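Local coordinates for beta sliding clamp (Caulobacter crescentus, PDB 5WCE), which probably encircles DNA as a ring-shaped head-to-tail homodimer and tethers DNA polymerases and other proteins to it, giving them processivity, at residues D55-E63 with G241-V249; R135-L143 with M194-I203. All coordinates share one frame; numbering follows the deposited sequence.

Contact 1 (D55-E63 with G241-V249); sequences DLDMEIIDE and GAAALTSKV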
loop_
_atom_site.group_PDB
_atom_site.type_symbol
_atom_site.label_atom_id
_atom_site.label_comp_id
_atom_site.label_asym_id
_atom_site.label_seq_id
_atom_site.Cartn_x
_atom_site.Cartn_y
_atom_site.Cartn_z
ATOM N N ASP A 55 9.723 14.629 -18.241
ATOM C CA ASP A 55 10.598 14.885 -17.105
ATOM C C ASP A 55 11.990 15.280 -17.576
ATOM O O ASP A 55 12.978 15.202 -16.812
ATOM C CB ASP A 55 10.630 13.684 -16.181
ATOM C CG ASP A 55 11.288 12.455 -16.828
ATOM O OD1 ASP A 55 11.782 12.577 -18.000
ATOM O OD2 ASP A 55 11.331 11.423 -16.137
ATOM N N LEU A 56 12.074 15.674 -18.841
ATOM C CA LEU A 56 13.333 16.014 -19.530
ATOM C C LEU A 56 14.123 14.804 -20.043
ATOM O O LEU A 56 14.750 14.925 -21.097
ATOM C CB LEU A 56 14.261 16.978 -18.773
ATOM C CG LEU A 56 13.668 18.334 -18.309
ATOM C CD1 LEU A 56 14.639 19.066 -17.421
ATOM C CD2 LEU A 56 13.268 19.162 -19.514
ATOM N N ASP A 57 14.098 13.676 -19.355
ATOM C CA ASP A 57 14.717 12.445 -19.877
ATOM C C ASP A 57 13.846 11.755 -20.898
ATOM O O ASP A 57 14.337 11.202 -21.895
ATOM C CB ASP A 57 15.048 11.480 -18.737
ATOM C CG ASP A 57 16.134 12.029 -17.825
ATOM O OD1 ASP A 57 17.110 12.651 -18.311
ATOM O OD2 ASP A 57 15.994 11.882 -16.613
ATOM N N MET A 58 12.540 11.788 -20.667
ATOM C CA MET A 58 11.594 11.164 -21.544
ATOM C C MET A 58 10.321 11.988 -21.697
ATOM O O MET A 58 10.028 12.861 -20.847
ATOM C CB MET A 58 11.253 9.791 -21.057
ATOM C CG MET A 58 10.327 9.768 -19.841
ATOM S SD MET A 58 10.247 8.164 -19.003
ATOM C CE MET A 58 11.815 8.395 -18.185
ATOM N N GLU A 59 9.637 11.715 -22.803
ATOM C CA GLU A 59 8.409 12.427 -23.152
ATOM C C GLU A 59 7.365 11.400 -23.486
ATOM O O GLU A 59 7.635 10.484 -24.293
ATOM C CB GLU A 59 8.635 13.323 -24.367
ATOM C CG GLU A 59 7.388 14.063 -24.862
ATOM C CD GLU A 59 7.621 14.644 -26.235
ATOM O OE1 GLU A 59 7.816 15.839 -26.298
ATOM O OE2 GLU A 59 7.712 13.858 -27.204
ATOM N N ILE A 60 6.172 11.546 -22.932
ATOM C CA ILE A 60 5.055 10.727 -23.360
ATOM C C ILE A 60 4.097 11.636 -24.104
ATOM O O ILE A 60 3.812 12.753 -23.597
ATOM C CB ILE A 60 4.307 10.065 -22.190
ATOM C CG1 ILE A 60 5.261 9.281 -21.266
ATOM C CG2 ILE A 60 3.242 9.157 -22.722
ATOM C CD1 ILE A 60 4.600 8.605 -20.054
ATOM N N ILE A 61 3.621 11.166 -25.253
ATOM C CA ILE A 61 2.603 11.887 -26.060
ATOM C C ILE A 61 1.411 10.966 -26.241
ATOM O O ILE A 61 1.556 9.707 -26.245
ATOM C CB ILE A 61 3.167 12.380 -27.421
ATOM C CG1 ILE A 61 4.402 13.282 -27.207
ATOM C CG2 ILE A 61 2.158 13.207 -28.222
ATOM C CD1 ILE A 61 4.962 13.911 -28.472
ATOM N N ASP A 62 0.218 11.552 -26.387
ATOM C CA ASP A 62 -0.961 10.787 -26.678
ATOM C C ASP A 62 -1.956 11.679 -27.377
ATOM O O ASP A 62 -1.744 12.912 -27.482
ATOM C CB ASP A 62 -1.507 10.125 -25.405
ATOM C CG ASP A 62 -2.479 8.925 -25.675
ATOM O OD1 ASP A 62 -2.684 8.466 -26.810
ATOM O OD2 ASP A 62 -3.111 8.475 -24.713
ATOM N N GLU A 63 -2.947 11.075 -28.001
ATOM C CA GLU A 63 -3.935 11.844 -28.747
ATOM C C GLU A 63 -5.309 11.268 -28.497
ATOM O O GLU A 63 -5.457 10.075 -28.283
ATOM C CB GLU A 63 -3.612 11.928 -30.239
ATOM C CG GLU A 63 -3.575 10.609 -30.957
ATOM C CD GLU A 63 -3.507 10.711 -32.484
ATOM O OE1 GLU A 63 -3.097 11.761 -33.052
ATOM O OE2 GLU A 63 -3.949 9.729 -33.119
ATOM N N GLY A 241 0.274 2.649 -30.753
ATOM C CA GLY A 241 -0.864 3.304 -31.416
ATOM C C GLY A 241 -0.871 4.824 -31.274
ATOM O O GLY A 241 0.023 5.488 -31.747
ATOM N N ALA A 242 -1.829 5.366 -30.543
ATOM C CA ALA A 242 -1.918 6.814 -30.367
ATOM C C ALA A 242 -0.874 7.373 -29.375
ATOM O O ALA A 242 -0.514 8.551 -29.429
ATOM C CB ALA A 242 -3.345 7.191 -29.929
ATOM N N ALA A 243 -0.414 6.549 -28.449
ATOM C CA ALA A 243 0.535 6.982 -27.478
ATOM C C ALA A 243 1.970 6.677 -27.963
ATOM O O ALA A 243 2.193 5.716 -28.759
ATOM C CB ALA A 243 0.241 6.327 -26.163
ATOM N N ALA A 244 2.942 7.490 -27.528
ATOM C CA ALA A 244 4.391 7.241 -27.860
ATOM C C ALA A 244 5.272 7.706 -26.717
ATOM O O ALA A 244 4.945 8.675 -25.988
ATOM C CB ALA A 244 4.767 7.942 -29.144
ATOM N N LEU A 245 6.363 7.014 -26.468
ATOM C CA LEU A 245 7.291 7.388 -25.418
ATOM C C LEU A 245 8.647 7.558 -26.088
ATOM O O LEU A 245 9.145 6.610 -26.709
ATOM C CB LEU A 245 7.303 6.284 -24.373
ATOM C CG LEU A 245 8.093 6.408 -23.084
ATOM C CD1 LEU A 245 8.243 5.000 -22.465
ATOM C CD2 LEU A 245 9.467 6.940 -23.228
ATOM N N THR A 246 9.203 8.763 -26.046
ATOM C CA THR A 246 10.534 9.029 -26.604
ATOM C C THR A 246 11.461 9.323 -25.430
ATOM O O THR A 246 11.107 10.120 -24.536
ATOM C CB THR A 246 10.500 10.214 -27.581
ATOM O OG1 THR A 246 9.448 10.044 -28.535
ATOM C CG2 THR A 246 11.816 10.364 -28.264
ATOM N N SER A 247 12.647 8.708 -25.406
ATOM C CA SER A 247 13.560 8.848 -24.252
ATOM C C SER A 247 15.000 8.988 -24.662
ATOM O O SER A 247 15.469 8.343 -25.647
ATOM C CB SER A 247 13.414 7.628 -23.300
ATOM O OG SER A 247 14.360 7.658 -22.225
ATOM N N LYS A 248 15.743 9.795 -23.894
ATOM C CA LYS A 248 17.216 9.705 -23.920
ATOM C C LYS A 248 17.649 8.302 -23.464
ATOM O O LYS A 248 16.896 7.583 -22.796
ATOM C CB LYS A 248 17.860 10.705 -22.975
ATOM C CG LYS A 248 17.630 12.160 -23.367
ATOM C CD LYS A 248 18.119 13.073 -22.264
ATOM C CE LYS A 248 17.781 14.511 -22.633
ATOM N NZ LYS A 248 18.196 15.446 -21.562
ATOM N N VAL A 249 18.885 7.969 -23.826
ATOM C CA VAL A 249 19.498 6.702 -23.420
ATOM C C VAL A 249 20.675 7.045 -22.536
ATOM O O VAL A 249 21.136 8.165 -22.543
ATOM C CB VAL A 249 19.929 5.808 -24.623
ATOM C CG1 VAL A 249 18.703 5.380 -25.454
ATOM C CG2 VAL A 249 20.966 6.440 -25.446
HETATM O O HOH W 1 7.352 11.233 -27.310
#
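Met58 and Ser247 face each other as an antiparallel non-hydrogen-bonded pair, with Met58 CB lying 3.8 Å from Ser247 CB. Leu245 comes up beside them: with CG anti to the backbone N (chi1 -175°), CD2 comes to 4.0 Å from Met58 CB, while the Met58 thioether leads away from strand 243-248. Ile60, paired with Leu245 on the same face, sets its CG2 against the carbonyl oxygen of Ala244. Two helices cover this face: Val24 of helix 14-25 packs on Ile60, and Ala216 of helix 210-220 on Leu245. On the other face, the polar ends of Glu59 and Thr246 do not touch. A water bridges them, donating to Glu59 OE2 at 2.7 Å and to Glu59 O, accepting from Thr246 OG1, and so ties the carboxylate to its own backbone. At one end the extended Lys248 crosses Asp57 at about a right angle, its NZ 4.4 Å from Asp57 OD1, too far for a salt bridge. At the other end Asp62 OD1 sits 3.4 Å from Ala242 CB, while OD2 is hydrogen-bonded to His23 ND1 of helix 14-25. Five backbone hydrogen bonds, Lys248 N to Asp57 O at 2.8 Å among them, join the N-terminal and central domains in one sheet. The chemistry implies a seam held mainly by main-chain bonds, mostly apolar toward the helices save Ser247 and Asp62, tied to Thr212 and His23, and water-bridged on the reverse.

Contact 2 (R135-L143 with M194-I203); sequences RIAVDTNEL and MPAPEGAVGI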
loop_
_atom_site.group_PDB
_atom_site.type_symbol
_atom_site.label_atom_id
_atom_site.label_comp_id
_atom_site.label_asym_id
_atom_site.label_seq_id
_atom_site.Cartn_x
_atom_site.Cartn_y
_atom_site.Cartn_z
ATOM N N ARG A 135 10.829 2.588 -37.967
ATOM C CA ARG A 135 10.023 1.785 -37.063
ATOM C C ARG A 135 10.298 0.293 -37.263
ATOM O O ARG A 135 10.321 -0.200 -38.375
ATOM C CB ARG A 135 8.537 2.075 -37.259
ATOM C CG ARG A 135 8.148 3.435 -36.704
ATOM C CD ARG A 135 6.747 3.818 -37.145
ATOM N NE ARG A 135 6.433 5.134 -36.624
ATOM C CZ ARG A 135 6.915 6.280 -37.122
ATOM N NH1 ARG A 135 7.719 6.299 -38.204
ATOM N NH2 ARG A 135 6.575 7.421 -36.543
ATOM N N ILE A 136 10.509 -0.382 -36.143
ATOM C CA ILE A 136 10.702 -1.817 -36.068
ATOM C C ILE A 136 9.530 -2.376 -35.255
ATOM O O ILE A 136 9.419 -2.108 -34.071
ATOM C CB ILE A 136 12.013 -2.119 -35.345
ATOM C CG1 ILE A 136 13.197 -1.540 -36.122
ATOM C CG2 ILE A 136 12.157 -3.604 -35.127
ATOM C CD1 ILE A 136 14.465 -1.385 -35.322
ATOM N N ALA A 137 8.666 -3.174 -35.875
ATOM C CA ALA A 137 7.527 -3.793 -35.179
ATOM C C ALA A 137 8.016 -4.959 -34.335
ATOM O O ALA A 137 8.725 -5.835 -34.832
ATOM C CB ALA A 137 6.472 -4.266 -36.152
ATOM N N VAL A 138 7.705 -4.888 -33.039
ATOM C CA VAL A 138 8.047 -5.902 -32.073
ATOM C C VAL A 138 6.787 -6.450 -31.474
ATOM O O VAL A 138 5.957 -5.704 -30.946
ATOM C CB VAL A 138 8.982 -5.380 -30.944
ATOM C CG1 VAL A 138 9.454 -6.530 -30.079
ATOM C CG2 VAL A 138 10.161 -4.619 -31.554
ATOM N N ASP A 139 6.650 -7.772 -31.510
ATOM C CA ASP A 139 5.532 -8.392 -30.814
ATOM C C ASP A 139 5.449 -7.943 -29.346
ATOM O O ASP A 139 6.438 -8.016 -28.586
ATOM C CB ASP A 139 5.640 -9.929 -30.919
ATOM C CG ASP A 139 4.501 -10.598 -30.254
ATOM O OD1 ASP A 139 4.471 -10.752 -29.009
ATOM O OD2 ASP A 139 3.575 -10.929 -30.975
ATOM N N THR A 140 4.275 -7.504 -28.928
ATOM C CA THR A 140 4.102 -6.861 -27.644
ATOM C C THR A 140 4.354 -7.793 -26.473
ATOM O O THR A 140 4.966 -7.411 -25.473
ATOM C CB THR A 140 2.677 -6.253 -27.511
ATOM O OG1 THR A 140 2.474 -5.248 -28.528
ATOM C CG2 THR A 140 2.481 -5.621 -26.174
ATOM N N ASN A 141 3.813 -8.995 -26.581
ATOM C CA ASN A 141 4.023 -10.014 -25.539
ATOM C C ASN A 141 5.499 -10.397 -25.417
ATOM O O ASN A 141 5.989 -10.538 -24.314
ATOM C CB ASN A 141 3.141 -11.231 -25.810
ATOM C CG ASN A 141 1.658 -10.968 -25.472
ATOM O OD1 ASN A 141 1.295 -10.156 -24.587
ATOM N ND2 ASN A 141 0.812 -11.687 -26.149
ATOM N N GLU A 142 6.189 -10.520 -26.553
ATOM C CA GLU A 142 7.631 -10.695 -26.596
ATOM C C GLU A 142 8.382 -9.572 -25.868
ATOM O O GLU A 142 9.291 -9.865 -25.052
ATOM C CB GLU A 142 8.126 -10.866 -28.012
ATOM C CG GLU A 142 7.691 -12.168 -28.695
ATOM C CD GLU A 142 8.246 -13.383 -27.966
ATOM O OE1 GLU A 142 9.435 -13.633 -28.092
ATOM O OE2 GLU A 142 7.488 -14.059 -27.266
ATOM N N LEU A 143 7.998 -8.305 -26.129
ATOM C CA LEU A 143 8.665 -7.193 -25.474
ATOM C C LEU A 143 8.405 -7.206 -23.977
ATOM O O LEU A 143 9.313 -6.936 -23.151
ATOM C CB LEU A 143 8.258 -5.870 -26.144
ATOM C CG LEU A 143 9.062 -4.629 -25.837
ATOM C CD1 LEU A 143 10.530 -4.914 -26.106
ATOM C CD2 LEU A 143 8.532 -3.482 -26.742
ATOM N N MET A 194 15.076 -12.974 -27.529
ATOM C CA MET A 194 14.099 -13.484 -28.491
ATOM C C MET A 194 14.716 -13.457 -29.874
ATOM O O MET A 194 15.708 -12.761 -30.074
ATOM C CB MET A 194 12.850 -12.615 -28.491
ATOM C CG MET A 194 13.119 -11.134 -28.924
ATOM S SD MET A 194 11.674 -10.056 -28.867
ATOM C CE MET A 194 10.867 -10.718 -30.323
ATOM N N PRO A 195 14.136 -14.208 -30.839
ATOM C CA PRO A 195 14.585 -14.040 -32.223
ATOM C C PRO A 195 14.410 -12.583 -32.644
ATOM O O PRO A 195 13.378 -11.985 -32.362
ATOM C CB PRO A 195 13.667 -14.971 -33.040
ATOM C CG PRO A 195 13.096 -15.936 -32.039
ATOM C CD PRO A 195 13.067 -15.214 -30.714
ATOM N N ALA A 196 15.421 -12.025 -33.309
ATOM C CA ALA A 196 15.395 -10.601 -33.650
ATOM C C ALA A 196 14.277 -10.336 -34.642
ATOM O O ALA A 196 14.239 -10.961 -35.699
ATOM C CB ALA A 196 16.737 -10.154 -34.204
ATOM N N PRO A 197 13.338 -9.424 -34.301
ATOM C CA PRO A 197 12.325 -9.015 -35.277
ATOM C C PRO A 197 12.946 -8.520 -36.566
ATOM O O PRO A 197 14.113 -8.070 -36.584
ATOM C CB PRO A 197 11.581 -7.858 -34.593
ATOM C CG PRO A 197 11.902 -7.976 -33.164
ATOM C CD PRO A 197 13.233 -8.673 -33.045
ATOM N N GLU A 198 12.205 -8.632 -37.661
ATOM C CA GLU A 198 12.648 -8.077 -38.928
ATOM C C GLU A 198 12.898 -6.573 -38.738
ATOM O O GLU A 198 12.042 -5.882 -38.192
ATOM C CB GLU A 198 11.595 -8.341 -40.006
ATOM C CG GLU A 198 11.996 -7.859 -41.377
ATOM C CD GLU A 198 10.928 -8.131 -42.414
ATOM O OE1 GLU A 198 11.051 -9.180 -43.095
ATOM O OE2 GLU A 198 9.999 -7.278 -42.563
ATOM N N GLY A 199 14.087 -6.116 -39.140
ATOM C CA GLY A 199 14.491 -4.721 -38.968
ATOM C C GLY A 199 15.285 -4.384 -37.710
ATOM O O GLY A 199 15.870 -3.322 -37.606
ATOM N N ALA A 200 15.330 -5.289 -36.740
ATOM C CA ALA A 200 16.071 -5.050 -35.530
ATOM C C ALA A 200 17.492 -5.462 -35.658
ATOM O O ALA A 200 18.288 -5.087 -34.818
ATOM C CB ALA A 200 15.439 -5.810 -34.388
ATOM N N VAL A 201 17.834 -6.266 -36.664
ATOM C CA VAL A 201 19.152 -6.944 -36.685
ATOM C C VAL A 201 20.155 -5.809 -36.880
ATOM O O VAL A 201 19.969 -4.955 -37.758
ATOM C CB VAL A 201 19.253 -7.956 -37.840
ATOM C CG1 VAL A 201 20.667 -8.491 -38.051
ATOM C CG2 VAL A 201 18.259 -9.098 -37.652
ATOM N N GLY A 202 21.163 -5.729 -36.020
ATOM C CA GLY A 202 22.133 -4.625 -36.136
ATOM C C GLY A 202 21.735 -3.223 -35.647
ATOM O O GLY A 202 22.384 -2.260 -35.968
ATOM N N ILE A 203 20.646 -3.094 -34.892
ATOM C CA ILE A 203 20.423 -1.839 -34.108
ATOM C C ILE A 203 21.636 -1.540 -33.216
ATOM O O ILE A 203 22.291 -2.484 -32.745
ATOM C CB ILE A 203 19.162 -1.896 -33.196
ATOM C CG1 ILE A 203 19.161 -3.111 -32.274
ATOM C CG2 ILE A 203 17.897 -1.793 -34.038
ATOM C CD1 ILE A 203 18.306 -2.919 -31.036
HETATM O O HOH W 2 9.351 -6.380 -37.371
#
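Ile136 is the main bump here, pushed into a hollow formed by the turn around Gly199 and Ala200. Its CD1 reaches 3.3 Å from Gly199 O and lies against Ile203 CG2 at 3.7 Å; the other branch, CG2, anti to the backbone N, turns toward Ala200 CB, 4.0 Å off. Gly199 is explained by its own backbone (phi 94°), where a CB would jam against Glu198 O. Trimming Ile136 to an alanine would probably open a gap between Gly199, Ala200 and Ile203, leaving the Ile203 methyl without its apolar mate. The next knob is the Pro197 ring, whose CB rests 3.5 Å from Ala137 O and whose CG lies over both methyls of Val138, obliquely. Water joins the backbones nearby, donating to Ala137 O and Glu198 O. Farther along, Met194 bends at chi3 (-74°) and sets its methyl against the aliphatic part of Glu142, CE standing 3.6 Å from Glu142 CB. Asp139 N-caps the helix carrying Glu142, OD1 accepting from Glu142 N. Edge strand 136-139 is backbone-bonded to strand 226-231; the stretch after strand 188-195 runs alongside it, antiparallel, without direct hydrogen bonds, and Leu179 of strand 176-184 touches both Met194 and Pro197.

Overall arrangement
Contact 1 is the more deeply buried of the two: well over half of its touching residues are buried, against fewer than half in contact 2. Both reach the sheet that holds strands 58-65 and 243-248. Contact 1 lies at its middle, whereas contact 2 packs its outermost strand, 136-139, against the end of a strand of a second sheet and the loop that follows. Their centres are 19 Å apart and they do not touch. Both segments of contact 2 fall between 55-63 and 241-249 in sequence. At the middle, strands from different domains share a ladder of backbone hydrogen bonds; at the edge, within the central domain, apolar packing with one bridging water does the joining.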